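Putative nisin-resistance protein (Streptococcus agalactiae 515, PDB 4Y68) is a lipoprotein of the S41 peptidase family that probably confers resistance to the lantibiotic nisin by cleaving it. Local coordinates at residues 218-232 against 242-255. Numbering follows the deposited sequence.
Sequences IAIITNHKTASSAEM and NVKSFGQATAGYTT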
loop_
_atom_site.group_PDB
_atom_site.type_symbol
_atom_site.label_atom_id
_atom_site.label_comp_id
_atom_site.label_asym_id
_atom_site.label_seq_id
_atom_site.Cartn_x
_atom_site.Cartn_y
_atom_site.Cartn_z
ATOM N N ILE A 218 -21.771 3.227 0.243
ATOM C CA ILE A 218 -20.666 2.464 -0.299
ATOM C C ILE A 218 -20.424 1.242 0.572
ATOM O O ILE A 218 -20.235 1.364 1.790
ATOM C CB ILE A 218 -19.384 3.299 -0.382
ATOM C CG1 ILE A 218 -19.511 4.392 -1.448
ATOM C CG2 ILE A 218 -18.174 2.403 -0.680
ATOM C CD1 ILE A 218 -18.407 5.433 -1.392
ATOM N N ALA A 219 -20.431 0.064 -0.051
ATOM C CA ALA A 219 -20.031 -1.146 0.649
ATOM C C ALA A 219 -18.632 -1.568 0.198
ATOM O O ALA A 219 -18.348 -1.649 -0.994
ATOM C CB ALA A 219 -21.030 -2.258 0.412
ATOM N N ILE A 220 -17.758 -1.829 1.155
ATOM C CA ILE A 220 -16.397 -2.228 0.839
ATOM C C ILE A 220 -16.128 -3.662 1.256
ATOM O O ILE A 220 -16.363 -4.026 2.396
ATOM C CB ILE A 220 -15.357 -1.329 1.535
ATOM C CG1 ILE A 220 -15.560 0.132 1.158
ATOM C CG2 ILE A 220 -13.970 -1.730 1.127
ATOM C CD1 ILE A 220 -14.563 1.024 1.803
ATOM N N ILE A 221 -15.597 -4.466 0.345
ATOM C CA ILE A 221 -15.324 -5.866 0.666
ATOM C C ILE A 221 -13.821 -6.118 0.784
ATOM O O ILE A 221 -13.032 -5.640 -0.039
ATOM C CB ILE A 221 -15.936 -6.816 -0.398
ATOM C CG1 ILE A 221 -17.440 -6.595 -0.492
ATOM C CG2 ILE A 221 -15.601 -8.284 -0.095
ATOM C CD1 ILE A 221 -18.131 -7.433 -1.582
ATOM N N THR A 222 -13.431 -6.844 1.827
ATOM C CA THR A 222 -12.048 -7.215 2.046
ATOM C C THR A 222 -11.980 -8.710 2.343
ATOM O O THR A 222 -12.956 -9.293 2.807
ATOM C CB THR A 222 -11.431 -6.424 3.220
ATOM O OG1 THR A 222 -12.079 -6.783 4.446
ATOM C CG2 THR A 222 -11.572 -4.914 3.013
ATOM N N ASN A 223 -10.835 -9.341 2.093
ATOM C CA ASN A 223 -10.636 -10.705 2.570
ATOM C C ASN A 223 -9.247 -10.815 3.180
ATOM O O ASN A 223 -8.574 -9.801 3.300
ATOM C CB ASN A 223 -10.871 -11.743 1.459
ATOM C CG ASN A 223 -9.838 -11.696 0.345
ATOM O OD1 ASN A 223 -9.000 -10.808 0.294
ATOM N ND2 ASN A 223 -9.911 -12.674 -0.576
ATOM N N HIS A 224 -8.831 -12.020 3.585
ATOM C CA HIS A 224 -7.570 -12.198 4.302
ATOM C C HIS A 224 -6.340 -11.764 3.496
ATOM O O HIS A 224 -5.288 -11.476 4.065
ATOM C CB HIS A 224 -7.403 -13.665 4.731
ATOM C CG HIS A 224 -8.206 -14.040 5.939
ATOM N ND1 HIS A 224 -8.309 -13.226 7.049
ATOM C CD2 HIS A 224 -8.957 -15.139 6.208
ATOM C CE1 HIS A 224 -9.081 -13.810 7.952
ATOM N NE2 HIS A 224 -9.485 -14.971 7.467
ATOM N N LYS A 225 -6.464 -11.716 2.174
ATOM C CA LYS A 225 -5.328 -11.360 1.326
ATOM C C LYS A 225 -5.204 -9.844 1.125
ATOM O O LYS A 225 -4.141 -9.348 0.759
ATOM C CB LYS A 225 -5.428 -12.056 -0.032
ATOM C CG LYS A 225 -5.173 -13.566 -0.001
ATOM C CD LYS A 225 -4.722 -14.060 -1.392
ATOM C CE LYS A 225 -4.816 -15.580 -1.545
ATOM N NZ LYS A 225 -4.250 -16.329 -0.378
ATOM N N THR A 226 -6.285 -9.115 1.364
ATOM C CA THR A 226 -6.257 -7.647 1.243
ATOM C C THR A 226 -5.120 -7.057 2.055
ATOM O O THR A 226 -5.141 -7.148 3.274
ATOM C CB THR A 226 -7.588 -7.031 1.716
ATOM O OG1 THR A 226 -8.649 -7.575 0.930
ATOM C CG2 THR A 226 -7.557 -5.485 1.570
ATOM N N ALA A 227 -4.143 -6.431 1.411
ATOM C CA ALA A 227 -2.940 -6.033 2.145
ATOM C C ALA A 227 -2.336 -4.690 1.745
ATOM O O ALA A 227 -2.450 -4.249 0.608
ATOM C CB ALA A 227 -1.855 -7.124 1.994
ATOM N N SER A 228 -1.661 -4.066 2.700
ATOM C CA SER A 228 -0.685 -3.029 2.394
ATOM C C SER A 228 -1.371 -1.777 1.835
ATOM O O SER A 228 -2.248 -1.221 2.493
ATOM C CB SER A 228 0.367 -3.580 1.424
ATOM O OG SER A 228 1.603 -2.898 1.580
ATOM N N SER A 229 -0.991 -1.348 0.633
ATOM C CA SER A 229 -1.623 -0.187 -0.000
ATOM C C SER A 229 -3.144 -0.322 0.005
ATOM O O SER A 229 -3.881 0.662 0.164
ATOM C CB SER A 229 -1.136 -0.022 -1.440
ATOM O OG SER A 229 0.138 0.595 -1.520
ATOM N N ALA A 230 -3.600 -1.550 -0.201
ATOM C CA ALA A 230 -5.014 -1.859 -0.222
ATOM C C ALA A 230 -5.599 -1.655 1.160
ATOM O O ALA A 230 -6.717 -1.173 1.295
ATOM C CB ALA A 230 -5.244 -3.301 -0.703
ATOM N N GLU A 231 -4.846 -2.039 2.193
ATOM C CA GLU A 231 -5.314 -1.814 3.555
ATOM C C GLU A 231 -5.359 -0.304 3.873
ATOM O O GLU A 231 -6.315 0.166 4.465
ATOM C CB GLU A 231 -4.438 -2.544 4.551
ATOM C CG GLU A 231 -4.674 -4.023 4.573
ATOM C CD GLU A 231 -3.727 -4.717 5.492
ATOM O OE1 GLU A 231 -2.506 -4.747 5.178
ATOM O OE2 GLU A 231 -4.196 -5.201 6.541
ATOM N N MET A 232 -4.346 0.448 3.440
ATOM C CA MET A 232 -4.334 1.894 3.679
ATOM C C MET A 232 -5.376 2.621 2.828
ATOM O O MET A 232 -5.856 3.687 3.218
ATOM C CB MET A 232 -2.947 2.493 3.423
ATOM C CG MET A 232 -2.203 2.816 4.738
ATOM S SD MET A 232 -1.894 1.298 5.672
ATOM C CE MET A 232 -0.621 0.655 4.573
ATOM N N ASN A 242 -21.327 7.189 5.115
ATOM C CA ASN A 242 -22.036 6.494 4.053
ATOM C C ASN A 242 -21.436 5.122 3.730
ATOM O O ASN A 242 -21.930 4.399 2.849
ATOM C CB ASN A 242 -22.055 7.360 2.790
ATOM C CG ASN A 242 -20.657 7.771 2.333
ATOM O OD1 ASN A 242 -19.861 8.310 3.110
ATOM N ND2 ASN A 242 -20.359 7.535 1.057
ATOM N N VAL A 243 -20.362 4.773 4.440
ATOM C CA VAL A 243 -19.563 3.600 4.106
ATOM C C VAL A 243 -19.727 2.513 5.146
ATOM O O VAL A 243 -19.877 2.806 6.320
ATOM C CB VAL A 243 -18.063 3.947 3.987
ATOM C CG1 VAL A 243 -17.243 2.679 3.764
ATOM C CG2 VAL A 243 -17.837 4.972 2.874
ATOM N N LYS A 244 -19.726 1.258 4.700
ATOM C CA LYS A 244 -19.736 0.102 5.598
ATOM C C LYS A 244 -18.968 -1.059 4.951
ATOM O O LYS A 244 -19.011 -1.234 3.738
ATOM C CB LYS A 244 -21.179 -0.321 5.929
ATOM C CG LYS A 244 -21.268 -1.448 6.947
ATOM C CD LYS A 244 -22.715 -1.827 7.280
ATOM C CE LYS A 244 -22.771 -2.874 8.385
ATOM N NZ LYS A 244 -24.168 -3.305 8.623
ATOM N N SER A 245 -18.278 -1.864 5.746
ATOM C CA SER A 245 -17.424 -2.890 5.169
ATOM C C SER A 245 -17.850 -4.291 5.576
ATOM O O SER A 245 -18.346 -4.476 6.687
ATOM C CB SER A 245 -15.972 -2.653 5.582
ATOM O OG SER A 245 -15.838 -2.834 6.983
ATOM N N PHE A 246 -17.611 -5.265 4.681
ATOM C CA PHE A 246 -18.040 -6.665 4.827
ATOM C C PHE A 246 -16.926 -7.615 4.459
ATOM O O PHE A 246 -16.109 -7.311 3.594
ATOM C CB PHE A 246 -19.239 -6.976 3.920
ATOM C CG PHE A 246 -20.412 -6.053 4.105
ATOM C CD1 PHE A 246 -20.411 -4.787 3.545
ATOM C CD2 PHE A 246 -21.528 -6.463 4.815
ATOM C CE1 PHE A 246 -21.502 -3.938 3.715
ATOM C CE2 PHE A 246 -22.618 -5.611 4.985
ATOM C CZ PHE A 246 -22.590 -4.349 4.431
ATOM N N GLY A 247 -16.905 -8.789 5.067
ATOM C CA GLY A 247 -15.960 -9.812 4.651
ATOM C C GLY A 247 -15.116 -10.336 5.794
ATOM O O GLY A 247 -15.632 -10.654 6.859
ATOM N N GLN A 248 -13.813 -10.447 5.582
ATOM C CA GLN A 248 -12.948 -10.915 6.663
ATOM C C GLN A 248 -11.849 -9.925 6.966
ATOM O O GLN A 248 -11.593 -9.015 6.183
ATOM C CB GLN A 248 -12.349 -12.270 6.314
ATOM C CG GLN A 248 -13.427 -13.312 6.143
ATOM C CD GLN A 248 -13.141 -14.227 4.988
ATOM O OE1 GLN A 248 -12.158 -14.984 5.009
ATOM N NE2 GLN A 248 -13.981 -14.149 3.946
ATOM N N ALA A 249 -11.216 -10.115 8.113
ATOM C CA ALA A 249 -10.055 -9.338 8.513
ATOM C C ALA A 249 -9.003 -9.321 7.414
ATOM O O ALA A 249 -8.795 -10.310 6.721
ATOM C CB ALA A 249 -9.468 -9.900 9.805
ATOM N N THR A 250 -8.338 -8.189 7.257
ATOM C CA THR A 250 -7.297 -8.076 6.239
ATOM C C THR A 250 -5.961 -8.717 6.659
ATOM O O THR A 250 -5.839 -9.264 7.750
ATOM C CB THR A 250 -7.090 -6.616 5.899
ATOM O OG1 THR A 250 -6.679 -5.923 7.073
ATOM C CG2 THR A 250 -8.416 -6.023 5.460
ATOM N N ALA A 251 -4.943 -8.628 5.809
ATOM C CA ALA A 251 -3.729 -9.425 6.006
ATOM C C ALA A 251 -2.893 -8.926 7.168
ATOM O O ALA A 251 -2.114 -9.681 7.733
ATOM C CB ALA A 251 -2.887 -9.447 4.728
ATOM N N GLY A 252 -3.040 -7.658 7.523
ATOM C CA GLY A 252 -2.295 -7.107 8.645
ATOM C C GLY A 252 -0.941 -6.548 8.257
ATOM O O GLY A 252 0.060 -6.829 8.916
ATOM N N TYR A 253 -0.900 -5.747 7.188
ATOM C CA TYR A 253 0.349 -5.091 6.775
ATOM C C TYR A 253 0.117 -3.591 6.833
ATOM O O TYR A 253 0.510 -2.824 5.936
ATOM C CB TYR A 253 0.802 -5.573 5.385
ATOM C CG TYR A 253 1.327 -7.005 5.426
ATOM C CD1 TYR A 253 2.682 -7.268 5.514
ATOM C CD2 TYR A 253 0.458 -8.082 5.416
ATOM C CE1 TYR A 253 3.164 -8.560 5.581
ATOM C CE2 TYR A 253 0.922 -9.387 5.497
ATOM C CZ TYR A 253 2.279 -9.618 5.572
ATOM O OH TYR A 253 2.750 -10.909 5.632
ATOM N N THR A 254 -0.545 -3.187 7.913
ATOM C CA THR A 254 -0.873 -1.799 8.128
ATOM C C THR A 254 0.349 -1.110 8.732
ATOM O O THR A 254 0.394 -0.811 9.922
ATOM C CB THR A 254 -2.126 -1.634 9.032
ATOM O OG1 THR A 254 -2.087 -2.596 10.101
ATOM C CG2 THR A 254 -3.405 -1.878 8.213
ATOM N N THR A 255 1.358 -0.894 7.892
ATOM C CA THR A 255 2.433 0.029 8.213
ATOM C C THR A 255 2.862 0.731 6.941
ATOM O O THR A 255 2.754 0.178 5.839
ATOM C CB THR A 255 3.651 -0.663 8.867
ATOM O OG1 THR A 255 3.980 -1.866 8.149
ATOM C CG2 THR A 255 3.345 -1.002 10.320
HETATM O O HOH W 1 -5.997 -11.749 8.678
#
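Strands 218-222 and 243-247 run parallel, the axes of these short segments 29° apart, and a ladder of backbone bonds from I218 N to N242 O (2.9 Å) through to Q248 N on T222 O joins them. On one face of the sheet the I220 CD1 methyl meets V243 CG1 at 3.7 Å; on the other, A219 CB sits 3.7 Å from F246 CE1. T222 carries the pairing past the strand ends: chi1 of 65° tucks OG1 in between the backbone N and C, from where it donates to Q248 O, while its CB packs on T250 CG2. H224 lays one ring face over Q248 CB, a CH-pi contact, and its ND1 makes a weak bond to A249 O; a water links ND1 to T250 O. The carboxylate of E231 reaches the loop 250-253 through an extended chain. Its OE2 takes T250 OG1 (2.6 Å) on the anti side and G252 N on the syn side, while OE1 receives Y253 N (2.8 Å) with its syn lone pair and S228 N with its anti one. Four donors thus fix the rotation of this buried carboxylate. Nearby, A251 N bonds to T226 O. Helix 229-235 and the two strands form a beta-alpha-beta unit within the mixed sheet, where 218-222 also pairs with strand 152-156. Helix 297-308 covers the face bearing A219 and F246, S229 and M232 touch helix 165-171, and S228, at the N-cap position of helix 229-235, bonds through OG to H90 NE2.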